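Local coordinates for minor structural protein 5 (Lactococcus phage Tuc2009, PDB 5E7T) that probably forms part of the phage baseplate and, with a galactose-binding-like domain, probably helps the phage recognise saccharides on its lactococcal host, at residues Y25-L30 against I187-M192; P82-T87 against Q182-I187; K120-I125 against S145-Y150. All blocks are in the same frame, centred on the assembly; numbering follows the deposited sequence.

Interaction 1: residues Y25-L30 against I187-M192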
loop_
_atom_site.group_PDB
_atom_site.type_symbol
_atom_site.label_atom_id
_atom_site.label_comp_id
_atom_site.label_asym_id
_atom_site.label_seq_id
_atom_site.Cartn_x
_atom_site.Cartn_y
_atom_site.Cartn_z
ATOM N N TYR B 25 18.096 33.874 47.422
ATOM C CA TYR B 25 17.104 33.312 46.490
ATOM C C TYR B 25 17.230 31.784 46.457
ATOM O O TYR B 25 18.361 31.270 46.453
ATOM C CB TYR B 25 17.255 33.900 45.069
ATOM C CG TYR B 25 16.012 33.792 44.215
ATOM C CD1 TYR B 25 14.894 34.571 44.479
ATOM C CD2 TYR B 25 15.964 32.937 43.120
ATOM C CE1 TYR B 25 13.748 34.487 43.693
ATOM C CE2 TYR B 25 14.815 32.839 42.326
ATOM C CZ TYR B 25 13.712 33.624 42.615
ATOM O OH TYR B 25 12.562 33.570 41.864
ATOM N N PRO B 26 16.099 31.036 46.460
ATOM C CA PRO B 26 16.206 29.584 46.528
ATOM C C PRO B 26 16.804 28.931 45.299
ATOM O O PRO B 26 16.593 29.378 44.169
ATOM C CB PRO B 26 14.770 29.129 46.809
ATOM C CG PRO B 26 13.924 30.191 46.377
ATOM C CD PRO B 26 14.690 31.463 46.543
ATOM N N ASN B 27 17.586 27.884 45.551
ATOM C CA ASN B 27 18.201 27.031 44.551
ATOM C C ASN B 27 17.303 25.810 44.350
ATOM O O ASN B 27 16.639 25.372 45.293
ATOM C CB ASN B 27 19.565 26.563 45.033
ATOM C CG ASN B 27 20.651 27.571 44.921
ATOM O OD1 ASN B 27 20.802 28.248 43.908
ATOM N ND2 ASN B 27 21.497 27.618 45.931
ATOM N N LEU B 28 17.307 25.248 43.128
ATOM C CA LEU B 28 16.531 24.049 42.788
ATOM C C LEU B 28 17.101 22.791 43.466
ATOM O O LEU B 28 18.302 22.690 43.706
ATOM C CB LEU B 28 16.471 23.841 41.265
ATOM C CG LEU B 28 15.468 24.673 40.492
ATOM C CD1 LEU B 28 15.754 24.605 39.013
ATOM C CD2 LEU B 28 14.028 24.249 40.793
ATOM N N ASN B 29 16.221 21.836 43.752
ATOM C CA ASN B 29 16.543 20.585 44.397
ATOM C C ASN B 29 17.063 19.643 43.370
ATOM O O ASN B 29 16.591 19.619 42.218
ATOM C CB ASN B 29 15.270 19.984 45.009
ATOM C CG ASN B 29 15.465 19.059 46.185
ATOM O OD1 ASN B 29 16.476 18.361 46.311
ATOM N ND2 ASN B 29 14.502 19.053 47.092
ATOM N N LEU B 30 18.007 18.806 43.805
ATOM C CA LEU B 30 18.575 17.733 42.986
ATOM C C LEU B 30 17.926 16.394 43.355
ATOM O O LEU B 30 18.129 15.419 42.656
ATOM C CB LEU B 30 20.102 17.703 43.106
ATOM C CG LEU B 30 20.808 18.838 42.389
ATOM C CD1 LEU B 30 22.189 19.039 42.927
ATOM C CD2 LEU B 30 20.859 18.584 40.932
ATOM N N ILE B 187 25.254 26.810 50.709
ATOM C CA ILE B 187 24.128 27.345 51.465
ATOM C C ILE B 187 22.905 26.477 51.238
ATOM O O ILE B 187 22.601 26.109 50.091
ATOM C CB ILE B 187 23.846 28.838 51.093
ATOM C CG1 ILE B 187 25.028 29.745 51.479
ATOM C CG2 ILE B 187 22.540 29.356 51.741
ATOM C CD1 ILE B 187 25.105 31.048 50.745
ATOM N N ALA B 188 22.186 26.190 52.354
ATOM C CA ALA B 188 20.918 25.463 52.403
ATOM C C ALA B 188 19.875 26.545 52.237
ATOM O O ALA B 188 19.538 27.249 53.206
ATOM C CB ALA B 188 20.751 24.763 53.751
ATOM N N THR B 189 19.457 26.760 50.970
ATOM C CA THR B 189 18.477 27.776 50.595
ATOM C C THR B 189 17.086 27.176 50.793
ATOM O O THR B 189 16.993 25.948 51.021
ATOM C CB THR B 189 18.733 28.284 49.163
ATOM O OG1 THR B 189 18.375 27.278 48.218
ATOM C CG2 THR B 189 20.167 28.775 48.942
ATOM N N PRO B 190 15.986 27.989 50.726
ATOM C CA PRO B 190 14.654 27.428 50.983
ATOM C C PRO B 190 14.287 26.235 50.131
ATOM O O PRO B 190 14.746 26.092 48.996
ATOM C CB PRO B 190 13.729 28.617 50.761
ATOM C CG PRO B 190 14.549 29.786 51.130
ATOM C CD PRO B 190 15.893 29.455 50.548
ATOM N N TYR B 191 13.499 25.339 50.720
ATOM C CA TYR B 191 13.040 24.134 50.054
ATOM C C TYR B 191 12.475 24.484 48.693
ATOM O O TYR B 191 11.714 25.433 48.557
ATOM C CB TYR B 191 11.982 23.384 50.885
ATOM C CG TYR B 191 11.341 22.252 50.114
ATOM C CD1 TYR B 191 12.000 21.033 49.949
ATOM C CD2 TYR B 191 10.154 22.444 49.419
ATOM C CE1 TYR B 191 11.453 20.012 49.172
ATOM C CE2 TYR B 191 9.594 21.427 48.650
ATOM C CZ TYR B 191 10.249 20.215 48.524
ATOM O OH TYR B 191 9.670 19.222 47.787
ATOM N N MET B 192 12.860 23.717 47.692
ATOM C CA MET B 192 12.335 23.845 46.348
ATOM C C MET B 192 12.204 22.455 45.796
ATOM O O MET B 192 13.033 21.603 46.126
ATOM C CB MET B 192 13.277 24.652 45.445
ATOM C CG MET B 192 13.265 26.128 45.720
ATOM S SD MET B 192 11.683 26.901 45.371
ATOM C CE MET B 192 11.634 26.746 43.639
#
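Thr189 OG1 has two hydrogen-bond partners. Asn27 donates its backbone N-H to it over 2.8 Å, in a nearly straight bond (171° at the hydrogen), and Glu183 OE1 is its other partner. The first torsion of Thr189 (chi1 72°) sets OG1 between its own backbone N and carbonyl carbon, facing Asn27. The Asn27 side chain crosses that of Thr189 at about a right angle, with Asn27 ND2 3.5 Å from Thr189 CG2.

Pro26 packs against two residues. Its CB lies 3.9 Å from CD of Pro190 and 3.5 Å from CG of Met192. The Met192 chain bends at chi2 and chi3, and SD stays near CB and CG of Pro26.

Neither segment is helix or strand. Residues 25-29 run extended, and residues 187-192 belong to the loop that leaves strand 171-184 of the beta-sandwich. Lys181 ties the two together by hydrogen-bonding both Asn27 O and Pro190 O.

At the other end, Asn29 ND2 donates to Met192 O (3.1 Å), which lies close to the amide plane. ND2 also hydrogen-bonds Pro180 O, while OD1 accepts from the backbone N of Leu31 and of Gln182, so both ends of the amide are held. The amide stands almost perpendicular to the Tyr191 ring, with ND2 of Asn29 3.8 Å from CE1 of Tyr191, whose OH hydrogen-bonds Ser34 OG.

Interaction 2: residues P82-T87 against Q182-I187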
loop_
_atom_site.group_PDB
_atom_site.type_symbol
_atom_site.label_atom_id
_atom_site.label_comp_id
_atom_site.label_asym_id
_atom_site.label_seq_id
_atom_site.Cartn_x
_atom_site.Cartn_y
_atom_site.Cartn_z
ATOM N N PRO B 82 34.893 16.842 41.314
ATOM C CA PRO B 82 35.571 16.866 42.628
ATOM C C PRO B 82 35.905 18.284 43.095
ATOM O O PRO B 82 36.273 19.136 42.277
ATOM C CB PRO B 82 36.855 16.063 42.372
ATOM C CG PRO B 82 36.553 15.194 41.257
ATOM C CD PRO B 82 35.644 15.996 40.366
ATOM N N GLY B 83 35.745 18.535 44.393
ATOM C CA GLY B 83 36.017 19.844 44.979
ATOM C C GLY B 83 34.819 20.774 45.028
ATOM O O GLY B 83 34.850 21.762 45.755
ATOM N N ASP B 84 33.757 20.484 44.269
ATOM C CA ASP B 84 32.547 21.286 44.276
ATOM C C ASP B 84 31.825 21.030 45.584
ATOM O O ASP B 84 32.010 19.957 46.178
ATOM C CB ASP B 84 31.641 20.890 43.095
ATOM C CG ASP B 84 31.941 21.608 41.795
ATOM O OD1 ASP B 84 32.986 22.308 41.723
ATOM O OD2 ASP B 84 31.124 21.495 40.853
ATOM N N LYS B 85 31.014 21.991 46.058
ATOM C CA LYS B 85 30.279 21.758 47.302
ATOM C C LYS B 85 28.826 21.558 46.965
ATOM O O LYS B 85 28.334 22.113 45.979
ATOM C CB LYS B 85 30.428 22.900 48.318
ATOM C CG LYS B 85 31.783 23.565 48.325
ATOM C CD LYS B 85 32.546 23.321 49.589
ATOM C CE LYS B 85 34.019 23.518 49.378
ATOM N NZ LYS B 85 34.748 23.621 50.670
ATOM N N TYR B 86 28.150 20.730 47.759
ATOM C CA TYR B 86 26.722 20.446 47.658
ATOM C C TYR B 86 26.194 20.531 49.072
ATOM O O TYR B 86 26.918 20.155 49.991
ATOM C CB TYR B 86 26.464 19.071 47.054
ATOM C CG TYR B 86 26.699 19.036 45.565
ATOM C CD1 TYR B 86 27.991 18.997 45.042
ATOM C CD2 TYR B 86 25.634 19.007 44.671
ATOM C CE1 TYR B 86 28.219 18.979 43.668
ATOM C CE2 TYR B 86 25.848 18.982 43.291
ATOM C CZ TYR B 86 27.146 18.962 42.796
ATOM O OH TYR B 86 27.376 18.932 41.442
ATOM N N THR B 87 24.992 21.090 49.267
ATOM C CA THR B 87 24.420 21.241 50.593
ATOM C C THR B 87 23.143 20.424 50.723
ATOM O O THR B 87 22.245 20.527 49.880
ATOM C CB THR B 87 24.258 22.735 50.966
ATOM O OG1 THR B 87 25.528 23.390 50.888
ATOM C CG2 THR B 87 23.697 22.937 52.357
ATOM N N GLN B 182 18.917 18.539 48.374
ATOM C CA GLN B 182 20.322 18.535 48.006
ATOM C C GLN B 182 20.417 19.580 46.910
ATOM O O GLN B 182 19.610 19.576 45.967
ATOM C CB GLN B 182 20.793 17.166 47.505
ATOM C CG GLN B 182 22.186 17.273 46.907
ATOM C CD GLN B 182 22.682 16.032 46.265
ATOM O OE1 GLN B 182 23.555 15.373 46.808
ATOM N NE2 GLN B 182 22.200 15.730 45.062
ATOM N N GLU B 183 21.375 20.491 47.047
ATOM C CA GLU B 183 21.573 21.561 46.071
ATOM C C GLU B 183 23.047 21.831 45.868
ATOM O O GLU B 183 23.853 21.570 46.751
ATOM C CB GLU B 183 20.876 22.839 46.537
ATOM C CG GLU B 183 21.503 23.474 47.764
ATOM C CD GLU B 183 20.497 24.286 48.541
ATOM O OE1 GLU B 183 20.319 25.473 48.191
ATOM O OE2 GLU B 183 19.885 23.736 49.489
ATOM N N LEU B 184 23.391 22.395 44.730
ATOM C CA LEU B 184 24.756 22.756 44.428
ATOM C C LEU B 184 25.053 24.026 45.227
ATOM O O LEU B 184 24.235 24.946 45.249
ATOM C CB LEU B 184 24.859 22.991 42.908
ATOM C CG LEU B 184 26.169 23.556 42.381
ATOM C CD1 LEU B 184 27.303 22.545 42.493
ATOM C CD2 LEU B 184 25.976 24.118 40.988
ATOM N N GLY B 185 26.173 24.064 45.908
ATOM C CA GLY B 185 26.475 25.241 46.706
ATOM C C GLY B 185 26.836 24.959 48.145
ATOM O O GLY B 185 26.882 23.800 48.561
ATOM N N SER B 186 27.127 26.034 48.900
ATOM C CA SER B 186 27.548 26.024 50.300
ATOM C C SER B 186 26.461 26.544 51.247
ATOM O O SER B 186 26.724 26.736 52.441
ATOM C CB SER B 186 28.804 26.877 50.452
ATOM O OG SER B 186 29.920 26.254 49.843
ATOM N N ILE B 187 25.254 26.810 50.709
ATOM C CA ILE B 187 24.128 27.345 51.465
ATOM C C ILE B 187 22.905 26.477 51.238
ATOM O O ILE B 187 22.601 26.109 50.091
ATOM C CB ILE B 187 23.846 28.838 51.093
ATOM C CG1 ILE B 187 25.028 29.745 51.479
ATOM C CG2 ILE B 187 22.540 29.356 51.741
ATOM C CD1 ILE B 187 25.105 31.048 50.745
#
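Thr87, Tyr86 and Leu184 carry most of this contact. Thr87 is the most covered and binds through both backbone and side chain. Its N-H donates to Glu183 O (2.8 Å), and its carbonyl O accepts from Glu183 N (3.0 Å). The two residues form an antiparallel hydrogen-bonded pair. The Thr87 hydroxyl reaches further along the partner chain. Its first torsion (chi1 -57°) places OG1 anti to the carbonyl carbon, beside the backbone N, and from there OG1 donates to Gly185 O at 2.7 Å. The hydroxyl approaches from above the plane of that carbonyl. Thr144 OG1 is a second partner of the same hydroxyl.

Tyr86 and Leu184 form the adjoining non-hydrogen-bonded pair, with side chains on the opposite face of the sheet from Thr87 and Glu183. Leu184 CD1 sits over one face of the Tyr86 ring, 4.0 Å from the ring centroid and displaced toward the rim at CZ. This is a CH-pi contact. Tyr80 and Ile147 also touch the Tyr86 side chain.

Beyond the pair, Gly185 N donates to Lys85 O (2.9 Å). Gly185 has a positive phi of 128°, a backbone shape that a residue with a side chain would hardly adopt. Here the chain departs from the strand. The aliphatic part of the Lys85 side chain lies beside Ser186 OG, with CG 3.6 Å from it.

The arrangement is antiparallel pairing of neighbouring strands, 85-98 and 171-184, at the strand ends in one sheet of a beta-sandwich, consistent with the galactose-binding-like fold.

Interaction 3: residues K120-I125 against S145-Y150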
loop_
_atom_site.group_PDB
_atom_site.type_symbol
_atom_site.label_atom_id
_atom_site.label_comp_id
_atom_site.label_asym_id
_atom_site.label_seq_id
_atom_site.Cartn_x
_atom_site.Cartn_y
_atom_site.Cartn_z
ATOM N N LYS B 120 34.166 5.564 50.407
ATOM C CA LYS B 120 34.339 6.999 50.661
ATOM C C LYS B 120 33.046 7.764 50.357
ATOM O O LYS B 120 32.397 7.465 49.359
ATOM C CB LYS B 120 35.585 7.550 49.919
ATOM C CG LYS B 120 35.821 9.070 50.003
ATOM C CD LYS B 120 35.997 9.640 51.438
ATOM C CE LYS B 120 36.218 11.149 51.489
ATOM N NZ LYS B 120 34.986 11.950 51.208
ATOM N N GLU B 121 32.622 8.671 51.271
ATOM C CA GLU B 121 31.398 9.470 51.128
ATOM C C GLU B 121 31.558 10.524 50.066
ATOM O O GLU B 121 32.631 11.100 49.947
ATOM C CB GLU B 121 30.942 10.087 52.468
ATOM C CG GLU B 121 31.678 11.334 52.947
ATOM C CD GLU B 121 32.308 11.232 54.327
ATOM O OE1 GLU B 121 32.133 12.191 55.113
ATOM O OE2 GLU B 121 33.005 10.225 54.611
ATOM N N ILE B 122 30.498 10.760 49.291
ATOM C CA ILE B 122 30.460 11.756 48.241
ATOM C C ILE B 122 29.685 12.940 48.800
ATOM O O ILE B 122 30.196 14.050 48.850
ATOM C CB ILE B 122 29.831 11.169 46.927
ATOM C CG1 ILE B 122 30.753 10.098 46.304
ATOM C CG2 ILE B 122 29.474 12.269 45.894
ATOM C CD1 ILE B 122 30.054 9.053 45.383
ATOM N N CYS B 123 28.457 12.700 49.234
ATOM C CA CYS B 123 27.572 13.738 49.753
ATOM C C CYS B 123 26.701 13.095 50.798
ATOM O O CYS B 123 25.964 12.148 50.511
ATOM C CB CYS B 123 26.747 14.340 48.626
ATOM S SG CYS B 123 25.893 15.850 49.093
ATOM N N THR B 124 26.844 13.561 52.032
ATOM C CA THR B 124 26.188 12.979 53.197
ATOM C C THR B 124 25.625 13.998 54.221
ATOM O O THR B 124 25.971 15.188 54.182
ATOM C CB THR B 124 27.201 12.047 53.843
ATOM O OG1 THR B 124 26.606 11.374 54.956
ATOM C CG2 THR B 124 28.477 12.771 54.256
ATOM N N ILE B 125 24.791 13.495 55.161
ATOM C CA ILE B 125 24.197 14.244 56.259
ATOM C C ILE B 125 23.919 13.315 57.429
ATOM O O ILE B 125 23.159 12.358 57.297
ATOM C CB ILE B 125 22.976 15.109 55.843
ATOM C CG1 ILE B 125 22.543 16.044 56.994
ATOM C CG2 ILE B 125 21.799 14.266 55.263
ATOM C CD1 ILE B 125 21.655 17.079 56.582
ATOM N N SER B 145 28.833 19.374 51.856
ATOM C CA SER B 145 29.779 18.317 51.545
ATOM C C SER B 145 30.670 18.693 50.358
ATOM O O SER B 145 30.180 19.293 49.406
ATOM C CB SER B 145 29.022 17.034 51.235
ATOM O OG SER B 145 28.338 16.565 52.384
ATOM N N THR B 146 31.973 18.348 50.412
ATOM C CA THR B 146 32.905 18.571 49.304
ATOM C C THR B 146 33.099 17.245 48.524
ATOM O O THR B 146 33.464 16.200 49.100
ATOM C CB THR B 146 34.222 19.157 49.792
ATOM O OG1 THR B 146 33.949 20.337 50.533
ATOM C CG2 THR B 146 35.147 19.499 48.661
ATOM N N ILE B 147 32.818 17.301 47.217
ATOM C CA ILE B 147 32.920 16.156 46.320
ATOM C C ILE B 147 34.338 15.596 46.332
ATOM O O ILE B 147 35.290 16.342 46.070
ATOM C CB ILE B 147 32.382 16.481 44.898
ATOM C CG1 ILE B 147 30.927 16.972 44.935
ATOM C CG2 ILE B 147 32.548 15.298 43.953
ATOM C CD1 ILE B 147 29.912 16.005 45.572
ATOM N N PRO B 148 34.503 14.306 46.706
ATOM C CA PRO B 148 35.853 13.723 46.742
ATOM C C PRO B 148 36.387 13.435 45.326
ATOM O O PRO B 148 35.604 13.359 44.349
ATOM C CB PRO B 148 35.647 12.446 47.553
ATOM C CG PRO B 148 34.256 12.043 47.232
ATOM C CD PRO B 148 33.475 13.305 47.066
ATOM N N PRO B 149 37.721 13.252 45.178
ATOM C CA PRO B 149 38.258 12.970 43.847
ATOM C C PRO B 149 37.764 11.638 43.304
ATOM O O PRO B 149 37.499 10.706 44.083
ATOM C CB PRO B 149 39.771 13.007 44.057
ATOM C CG PRO B 149 39.956 12.709 45.461
ATOM C CD PRO B 149 38.801 13.297 46.180
ATOM N N TYR B 150 37.639 11.563 41.954
ATOM C CA TYR B 150 37.164 10.374 41.266
ATOM C C TYR B 150 38.000 9.172 41.637
ATOM O O TYR B 150 39.210 9.304 41.829
ATOM C CB TYR B 150 37.179 10.569 39.742
ATOM C CG TYR B 150 36.255 11.636 39.184
ATOM C CD1 TYR B 150 34.885 11.600 39.426
ATOM C CD2 TYR B 150 36.731 12.600 38.300
ATOM C CE1 TYR B 150 34.024 12.556 38.877
ATOM C CE2 TYR B 150 35.882 13.558 37.740
ATOM C CZ TYR B 150 34.524 13.530 38.024
ATOM O OH TYR B 150 33.691 14.485 37.477
HETATM O O HOH W 1 25.815 17.328 52.473
#
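Ser145 OG lies anti to its carbonyl carbon (chi1 -66°), which turns it to the backbone of Thr124. Cys123 SG lies anti to its backbone N (chi1 -168°) and comes within 4.0 Å of Ser145 CB. Ser145 OG accepts a weak hydrogen bond from Thr124 N at 3.4 Å. It also donates to a water 2.6 Å away, and that water donates in turn to Thr124 O (2.7 Å). The serine hydroxyl and the water thus bridge both backbone polar atoms of Thr124. The hydroxyl of Thr124 itself is hydrogen-bonded to Arg111.

The contact joins the edges of two sheets. Within this chain, strand 121-126 is outermost in the four-stranded sheet, and strand 139-146 is outermost in the five-stranded one. Ile122 and Cys123 form a classic beta bulge opposite Gln112, and the chain turns a corner there.

Apolar groups fill the part beyond the bulge. Ile122 CG2 meets Ile147 CD1 at 3.8 Å, the two side chains slanting across each other. The other branch of Ile122, CG1, touches Pro148 CG. Tyr80 also packs on both isoleucines. The Pro148 ring is set against the backbone as well, with CD 3.6 Å from Ile122 CA. Lys120 borders the proline ring: NZ lies 3.7 Å from Pro148 CB. The amine is held by a hydrogen bond within its own segment, to Glu121 O (2.8 Å).

In the fold
Along the chain, the segments of interaction 1 enclose those of interaction 2, which enclose those of interaction 3. Interactions 1 and 2 have centres about 11 Å apart and share Ile187. They also meet through a probable backbone hydrogen bond from Leu30 N to Gln182 O. The centres of interactions 2 and 3 are about 10 Å apart, and both reach the five-stranded sheet, where strands 85-98 and 139-146 are neighbours. Interactions 1 and 3 do not touch; their centres are about 19 Å apart. Interaction 3 joins the edges of the two sheets, interaction 2 pairs strands within one, and interaction 1 ties together the chain before and after the sandwich.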